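Local coordinates for protein gene product PA4716 (Pseudomonas aeruginosa, PDB 1U0K) that is probably an isomerase of the PhzF family, related in fold to diaminopimelate epimerase, with its substrate and reaction unknown, at residues 16-21 against 275-280; 122-127 against 160-165; 143-148 against 183-188. All coordinates share one frame; numbering follows the deposited sequence.

The three contacts do not touch one another in a chain that belongs to the PhzF family. Contacts 1 and 2 have centres about 26 Å apart, on opposite sides of the chain's centre, but they are related through neighbouring strands: 275-280 lies on strand 267-282, which pairs with strand 117-129, home of 122-127. Contacts 2 and 3 interleave along the chain, since helix 135-144 connects strand 117-129 with strand 158-161; their nearest atoms are about 10 Å apart. Contact 2 comes nearest the predicted active-site residue, the side chain of Gln124 being about 10 Å from that of Glu48. Contacts 1 and 3 are plain structural packing away from it.

Contact 1: 16-21 against 275-280; sequences RPLTGN and QLLARA
Pro17 and Gln275 bring the irregular 16-21 segment closest to the strand at 275-280, their CA atoms 5.8 Å apart. The interface is small, burying 199 Å² in all, and is apolar in character. Gln275 points its CB toward the loop and lays its aliphatic CG against the backbone of Arg16, 3.7 Å from Arg16 C, next to the peptide bond into Pro17. A bend at chi2 (-58°) then sets CD, and the amide beyond it is fixed by Ala14 O at NE2 and Ser116 OG at OE1.

Two residues on, Leu277 spreads its methyl groups over two loop residues. Its CD1 lies 4.0 Å from Pro17 CB, while its CD2 meets Leu18 CD2 at 3.9 Å. The two leucine side chains cross obliquely: Leu18 leaves its backbone heading away from the strand, and its branched end comes back within touching distance. Within the loop, Thr19 OG1 donates to Arg16 O at 2.6 Å, tilted 24° from the carbonyl plane, which closes the turn holding Pro17 and Leu18.

Strand 267-282 has a classic beta bulge here, with Leu277 and Ala278 both facing Gln9. Strand 6-12 pairs with 275-280 from Tyr7 to Asp11, and the loop that follows it folds back over the same strand before strand 21-26 begins. The contact also borders the dimer interface: residues 278-280 form an antiparallel ladder with a strand of the second subunit, and Glu43 of that subunit packs on both Leu18 and Leu277.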
# COMPACT_ATOMS: atom_id res chain seq x y z
N ARG A 16 -1.78 -5.39 -20.43
CA ARG A 16 -2.78 -4.32 -20.42
C ARG A 16 -2.66 -3.48 -19.15
O ARG A 16 -2.17 -3.97 -18.14
CB ARG A 16 -4.19 -4.92 -20.46
CG ARG A 16 -4.55 -5.61 -21.76
CD ARG A 16 -5.99 -6.05 -21.80
NE ARG A 16 -6.35 -6.82 -20.61
CZ ARG A 16 -6.13 -8.12 -20.45
NH1 ARG A 16 -5.56 -8.85 -21.40
NH2 ARG A 16 -6.49 -8.71 -19.31
N PRO A 17 -3.11 -2.24 -19.18
CA PRO A 17 -3.10 -1.41 -17.97
C PRO A 17 -3.97 -1.99 -16.86
O PRO A 17 -4.94 -2.72 -17.13
CB PRO A 17 -3.66 -0.07 -18.43
CG PRO A 17 -4.29 -0.32 -19.75
CD PRO A 17 -3.65 -1.51 -20.34
N LEU A 18 -3.65 -1.64 -15.62
CA LEU A 18 -4.36 -2.11 -14.43
C LEU A 18 -4.30 -3.62 -14.24
O LEU A 18 -5.23 -4.25 -13.71
CB LEU A 18 -5.82 -1.63 -14.44
CG LEU A 18 -5.98 -0.12 -14.70
CD1 LEU A 18 -7.41 0.22 -15.09
CD2 LEU A 18 -5.57 0.66 -13.48
N THR A 19 -3.18 -4.20 -14.68
CA THR A 19 -2.83 -5.59 -14.38
C THR A 19 -1.36 -5.64 -13.97
O THR A 19 -0.67 -4.62 -13.99
CB THR A 19 -3.05 -6.50 -15.61
OG1 THR A 19 -2.14 -6.15 -16.67
CG2 THR A 19 -4.43 -6.31 -16.22
N GLY A 20 -0.87 -6.82 -13.61
CA GLY A 20 0.53 -6.96 -13.25
C GLY A 20 0.89 -6.21 -11.99
O GLY A 20 0.04 -5.95 -11.13
N ASN A 21 2.16 -5.84 -11.87
CA ASN A 21 2.68 -5.24 -10.65
C ASN A 21 2.87 -3.73 -10.77
O ASN A 21 3.68 -3.28 -11.56
CB ASN A 21 4.01 -5.90 -10.28
CG ASN A 21 4.30 -5.83 -8.80
OD1 ASN A 21 3.64 -5.10 -8.06
ND2 ASN A 21 5.27 -6.63 -8.34
N GLN A 275 3.37 -1.30 -19.04
CA GLN A 275 2.43 -0.26 -19.44
C GLN A 275 2.65 0.99 -18.61
O GLN A 275 2.93 0.91 -17.43
CB GLN A 275 1.00 -0.74 -19.21
CG GLN A 275 0.68 -2.08 -19.84
CD GLN A 275 0.91 -2.11 -21.34
OE1 GLN A 275 0.51 -1.20 -22.07
NE2 GLN A 275 1.56 -3.16 -21.81
N LEU A 276 2.48 2.15 -19.24
CA LEU A 276 2.56 3.44 -18.55
C LEU A 276 1.14 3.95 -18.31
O LEU A 276 0.34 4.05 -19.24
CB LEU A 276 3.35 4.43 -19.39
CG LEU A 276 4.87 4.40 -19.31
CD1 LEU A 276 5.42 3.08 -19.78
CD2 LEU A 276 5.44 5.54 -20.14
N LEU A 277 0.81 4.23 -17.05
CA LEU A 277 -0.56 4.57 -16.66
C LEU A 277 -0.81 6.05 -16.37
O LEU A 277 -1.89 6.55 -16.69
CB LEU A 277 -0.96 3.77 -15.42
CG LEU A 277 -1.52 2.37 -15.67
CD1 LEU A 277 -0.56 1.43 -16.36
CD2 LEU A 277 -1.98 1.79 -14.34
N ALA A 278 0.15 6.73 -15.75
CA ALA A 278 -0.04 8.12 -15.32
C ALA A 278 1.28 8.84 -15.17
O ALA A 278 2.30 8.24 -14.82
CB ALA A 278 -0.79 8.18 -13.99
N ARG A 279 1.25 10.13 -15.46
CA ARG A 279 2.37 11.04 -15.26
C ARG A 279 1.95 12.08 -14.22
O ARG A 279 0.97 12.80 -14.43
CB ARG A 279 2.71 11.76 -16.58
CG ARG A 279 3.86 12.74 -16.50
CD ARG A 279 4.04 13.60 -17.75
NE ARG A 279 2.87 14.47 -17.94
CZ ARG A 279 1.99 14.38 -18.93
NH1 ARG A 279 2.09 13.44 -19.87
NH2 ARG A 279 0.97 15.23 -18.97
N ALA A 280 2.70 12.18 -13.13
CA ALA A 280 2.37 13.06 -12.02
C ALA A 280 3.40 14.17 -11.88
O ALA A 280 4.61 13.91 -11.90
CB ALA A 280 2.29 12.27 -10.73

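Contact 2: 122-127 against 160-165; sequences MDQGRA and VSTGLP
Gln124 and Thr162 reach across at a slant, each with its CB directed at the other segment, and their polar ends meet in one hydrogen bond. Thr162 OG1 donates to Gln124 OE1 at 2.8 Å, arriving well above the amide plane (50° out of it) with a C=O...O angle of 130°. Extended beyond CG, the glutamine chain carries its amide across to the hydroxyl. Thr162 has OG1 between its backbone N and carbonyl carbon, the placement that presents the hydroxyl to the amide, while its CG2 lies beside N and comes 4.0 Å from Ala127 CA.

Farther along, the touching parts, 124-127 and 160-162, run roughly antiparallel, 153° apart. Ala127 CA approaches Ser161 O at 3.3 Å in a CA-H...O contact, and Ala127 CB packs on Val160 CG1 at 3.9 Å. Two turns shape the flanks: Asp123 OD1 takes the N-H of Gly125 in an Asx turn, and Ser161 OG that of Gly163 in an ST turn.

The glutamine amide is held at both ends, since NE2 donates to Gly222 O where helix 222-234 begins; this fixes its rotation and leaves OE1 as acceptor for Thr162. Strand 117-129 and the turn after strand 158-161 are thus joined by a buried hydroxyl-amide bond and by Lys105 NZ, whose probable positive charge would strengthen its bonds to Gln124 O and Thr162 O.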
# COMPACT_ATOMS: atom_id res chain seq x y z
N MSE A 122 16.12 -7.69 -18.69
CA MSE A 122 17.34 -7.41 -17.97
C MSE A 122 18.20 -8.66 -17.87
O MSE A 122 17.68 -9.77 -17.87
CB MSE A 122 17.02 -6.89 -16.57
CG MSE A 122 16.40 -7.92 -15.65
SE MSE A 122 15.62 -7.09 -14.08
CE MSE A 122 17.08 -6.88 -13.14
N ASP A 123 19.52 -8.45 -17.79
CA ASP A 123 20.49 -9.50 -17.53
C ASP A 123 20.90 -9.44 -16.06
O ASP A 123 21.58 -8.51 -15.63
CB ASP A 123 21.71 -9.32 -18.44
CG ASP A 123 22.72 -10.46 -18.33
OD1 ASP A 123 22.41 -11.51 -17.72
OD2 ASP A 123 23.86 -10.39 -18.84
N GLN A 124 20.45 -10.43 -15.29
CA GLN A 124 20.74 -10.48 -13.86
C GLN A 124 22.07 -11.15 -13.52
O GLN A 124 22.46 -11.22 -12.35
CB GLN A 124 19.61 -11.19 -13.13
CG GLN A 124 18.26 -10.49 -13.30
CD GLN A 124 17.23 -10.91 -12.26
OE1 GLN A 124 17.42 -11.91 -11.56
NE2 GLN A 124 16.16 -10.16 -12.16
N GLY A 125 22.78 -11.64 -14.53
CA GLY A 125 24.03 -12.35 -14.32
C GLY A 125 23.76 -13.76 -13.84
O GLY A 125 22.63 -14.23 -13.87
N ARG A 126 24.80 -14.46 -13.41
CA ARG A 126 24.61 -15.83 -12.95
C ARG A 126 24.17 -15.84 -11.50
O ARG A 126 24.61 -15.02 -10.70
CB ARG A 126 25.85 -16.70 -13.17
CG ARG A 126 27.08 -16.33 -12.40
CD ARG A 126 28.29 -17.14 -12.86
NE ARG A 126 28.52 -17.04 -14.31
CZ ARG A 126 29.07 -16.00 -14.94
NH1 ARG A 126 29.48 -14.92 -14.28
NH2 ARG A 126 29.21 -16.04 -16.26
N ALA A 127 23.29 -16.78 -11.19
CA ALA A 127 22.77 -16.92 -9.85
C ALA A 127 23.82 -17.56 -8.96
O ALA A 127 24.58 -18.42 -9.41
CB ALA A 127 21.51 -17.75 -9.87
N VAL A 160 19.09 -18.96 -3.10
CA VAL A 160 19.57 -18.62 -4.44
C VAL A 160 19.41 -17.12 -4.63
O VAL A 160 18.42 -16.53 -4.17
CB VAL A 160 18.80 -19.39 -5.53
CG1 VAL A 160 19.42 -19.16 -6.89
CG2 VAL A 160 18.77 -20.91 -5.22
N SER A 161 20.38 -16.50 -5.30
CA SER A 161 20.47 -15.04 -5.34
C SER A 161 21.05 -14.52 -6.65
O SER A 161 22.02 -15.07 -7.18
CB SER A 161 21.36 -14.56 -4.20
OG SER A 161 21.33 -13.14 -4.08
N THR A 162 20.44 -13.47 -7.19
CA THR A 162 21.07 -12.64 -8.22
C THR A 162 21.29 -11.23 -7.67
O THR A 162 21.41 -10.28 -8.44
CB THR A 162 20.21 -12.59 -9.48
OG1 THR A 162 18.86 -12.20 -9.15
CG2 THR A 162 20.05 -13.96 -10.11
N GLY A 163 21.38 -11.12 -6.34
CA GLY A 163 21.51 -9.85 -5.64
C GLY A 163 20.87 -9.93 -4.26
O GLY A 163 21.55 -9.83 -3.22
N LEU A 164 19.57 -10.18 -4.27
CA LEU A 164 18.78 -10.31 -3.06
C LEU A 164 18.51 -11.81 -2.83
O LEU A 164 17.77 -12.41 -3.60
CB LEU A 164 17.46 -9.54 -3.22
CG LEU A 164 16.48 -9.50 -2.04
CD1 LEU A 164 17.11 -8.86 -0.81
CD2 LEU A 164 15.23 -8.76 -2.46
N PRO A 165 19.11 -12.39 -1.80
CA PRO A 165 18.98 -13.84 -1.58
C PRO A 165 17.61 -14.29 -1.06
O PRO A 165 17.13 -13.80 -0.04
CB PRO A 165 20.06 -14.13 -0.53
CG PRO A 165 20.27 -12.84 0.19
CD PRO A 165 19.96 -11.76 -0.78

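Contact 3: 143-148 against 183-188; sequences EAFSLS and NDLQEA
Glu143 O, which lies near Asn183 OD1 without bonding to it, accepts the N-H of Ser146, with Ser146 N at 3.1 Å. This bond is one of the pair, with Leu147 N to Ala142 O, that makes up a Schellman motif at the end of helix 135-144. Ser146, the C-prime residue of the motif, has positive phi, and the chain turns away from the helix.

Just at this end, Ala144 aims its CB at the 183-188 segment and receives two side chains. Leu185 CD2 presses on Ala144 CB at 3.6 Å. Asn183, whose CB also points across the contact, toward the helix end, has CG anti to its own carbonyl carbon (chi1 -63°) and rests OD1 3.6 Å from Ala144 CA in plain van der Waals contact. The backbone N of Asn183 is buried here without a polar partner.

The second methyl of Leu185 turns to the aromatic ring beside Ala144: CD1 lies 3.8 Å from Phe145 CZ and almost as near to CE1. It approaches the ring obliquely, and the two side chains cross at about a right angle. Leu185 therefore straddles the helix end, one methyl on the alanine and one on the phenylalanine. The residue before it, Asp184, directs its CB away from 143-148, and its OD2 accepts a weak capping bond from Gln186 N at 3.4 Å as the chain enters helix 186-192.

The contact thus joins the last turn of one helix to the lead-in of another. Trp140 on helix 135-144 packs on both Leu185 and Ala188, while backbone bonds tie Ala144 to Val182 and Phe145 to Arg180. Val197 of strand 196-201 touches both Phe145 and Leu185, so the residues flanking the two helix ends both pack on that strand.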
# COMPACT_ATOMS: atom_id res chain seq x y z
N GLU A 143 6.16 -25.13 8.38
CA GLU A 143 5.19 -24.82 9.43
C GLU A 143 5.03 -23.33 9.75
O GLU A 143 3.99 -22.90 10.24
CB GLU A 143 5.54 -25.61 10.69
CG GLU A 143 5.33 -27.10 10.49
CD GLU A 143 6.19 -27.96 11.40
OE1 GLU A 143 6.98 -27.38 12.17
OE2 GLU A 143 6.08 -29.20 11.33
N ALA A 144 6.06 -22.54 9.44
CA ALA A 144 5.98 -21.10 9.55
C ALA A 144 5.01 -20.53 8.52
O ALA A 144 4.57 -19.39 8.64
CB ALA A 144 7.36 -20.48 9.39
N PHE A 145 4.70 -21.31 7.49
CA PHE A 145 3.70 -20.96 6.48
C PHE A 145 2.46 -21.87 6.54
O PHE A 145 1.77 -22.05 5.54
CB PHE A 145 4.35 -20.98 5.09
CG PHE A 145 5.22 -19.79 4.81
CD1 PHE A 145 6.55 -19.78 5.19
CD2 PHE A 145 4.70 -18.67 4.19
CE1 PHE A 145 7.35 -18.68 4.95
CE2 PHE A 145 5.50 -17.56 3.94
CZ PHE A 145 6.82 -17.57 4.32
N SER A 146 2.17 -22.42 7.73
CA SER A 146 0.98 -23.26 7.96
C SER A 146 0.95 -24.54 7.11
O SER A 146 -0.12 -25.02 6.74
CB SER A 146 -0.31 -22.45 7.75
OG SER A 146 -0.28 -21.23 8.47
N LEU A 147 2.13 -25.09 6.83
CA LEU A 147 2.28 -26.32 6.05
C LEU A 147 2.94 -27.39 6.91
O LEU A 147 3.38 -27.11 8.02
CB LEU A 147 3.16 -26.05 4.81
CG LEU A 147 2.51 -25.54 3.52
CD1 LEU A 147 1.32 -24.63 3.77
CD2 LEU A 147 3.55 -24.84 2.66
N SER A 148 3.01 -28.62 6.40
CA SER A 148 3.73 -29.71 7.06
C SER A 148 4.95 -30.12 6.23
O SER A 148 5.14 -29.62 5.13
CB SER A 148 2.80 -30.91 7.29
OG SER A 148 2.28 -31.39 6.06
N ASN A 183 4.79 -17.29 11.71
CA ASN A 183 5.95 -17.10 12.59
C ASN A 183 6.89 -16.02 12.07
O ASN A 183 6.90 -15.70 10.88
CB ASN A 183 6.73 -18.41 12.76
CG ASN A 183 5.91 -19.50 13.43
OD1 ASN A 183 6.06 -20.68 13.11
ND2 ASN A 183 5.04 -19.11 14.36
N ASP A 184 7.67 -15.45 12.99
CA ASP A 184 8.73 -14.53 12.63
C ASP A 184 9.86 -15.33 11.98
O ASP A 184 10.27 -16.36 12.52
CB ASP A 184 9.26 -13.78 13.86
CG ASP A 184 10.48 -12.93 13.54
OD1 ASP A 184 10.32 -11.89 12.88
OD2 ASP A 184 11.64 -13.25 13.89
N LEU A 185 10.33 -14.86 10.83
CA LEU A 185 11.30 -15.59 10.02
C LEU A 185 12.70 -15.00 10.10
O LEU A 185 13.63 -15.57 9.55
CB LEU A 185 10.87 -15.57 8.55
CG LEU A 185 9.45 -16.05 8.24
CD1 LEU A 185 9.12 -15.76 6.78
CD2 LEU A 185 9.29 -17.52 8.56
N GLN A 186 12.86 -13.86 10.77
CA GLN A 186 14.10 -13.09 10.66
C GLN A 186 15.35 -13.85 11.05
O GLN A 186 16.30 -13.91 10.27
CB GLN A 186 14.00 -11.80 11.49
CG GLN A 186 15.11 -10.81 11.19
CD GLN A 186 15.25 -10.55 9.71
OE1 GLN A 186 14.38 -9.92 9.10
NE2 GLN A 186 16.33 -11.06 9.12
N GLU A 187 15.37 -14.42 12.25
CA GLU A 187 16.58 -15.08 12.75
C GLU A 187 16.85 -16.43 12.06
O GLU A 187 18.00 -16.82 11.91
CB GLU A 187 16.56 -15.23 14.27
CG GLU A 187 15.58 -16.25 14.81
CD GLU A 187 15.68 -16.43 16.32
OE1 GLU A 187 15.93 -15.43 17.03
OE2 GLU A 187 15.51 -17.58 16.80
N ALA A 188 15.79 -17.11 11.64
CA ALA A 188 15.92 -18.35 10.87
C ALA A 188 16.54 -18.06 9.50
O ALA A 188 17.43 -18.79 9.05
CB ALA A 188 14.56 -19.02 10.70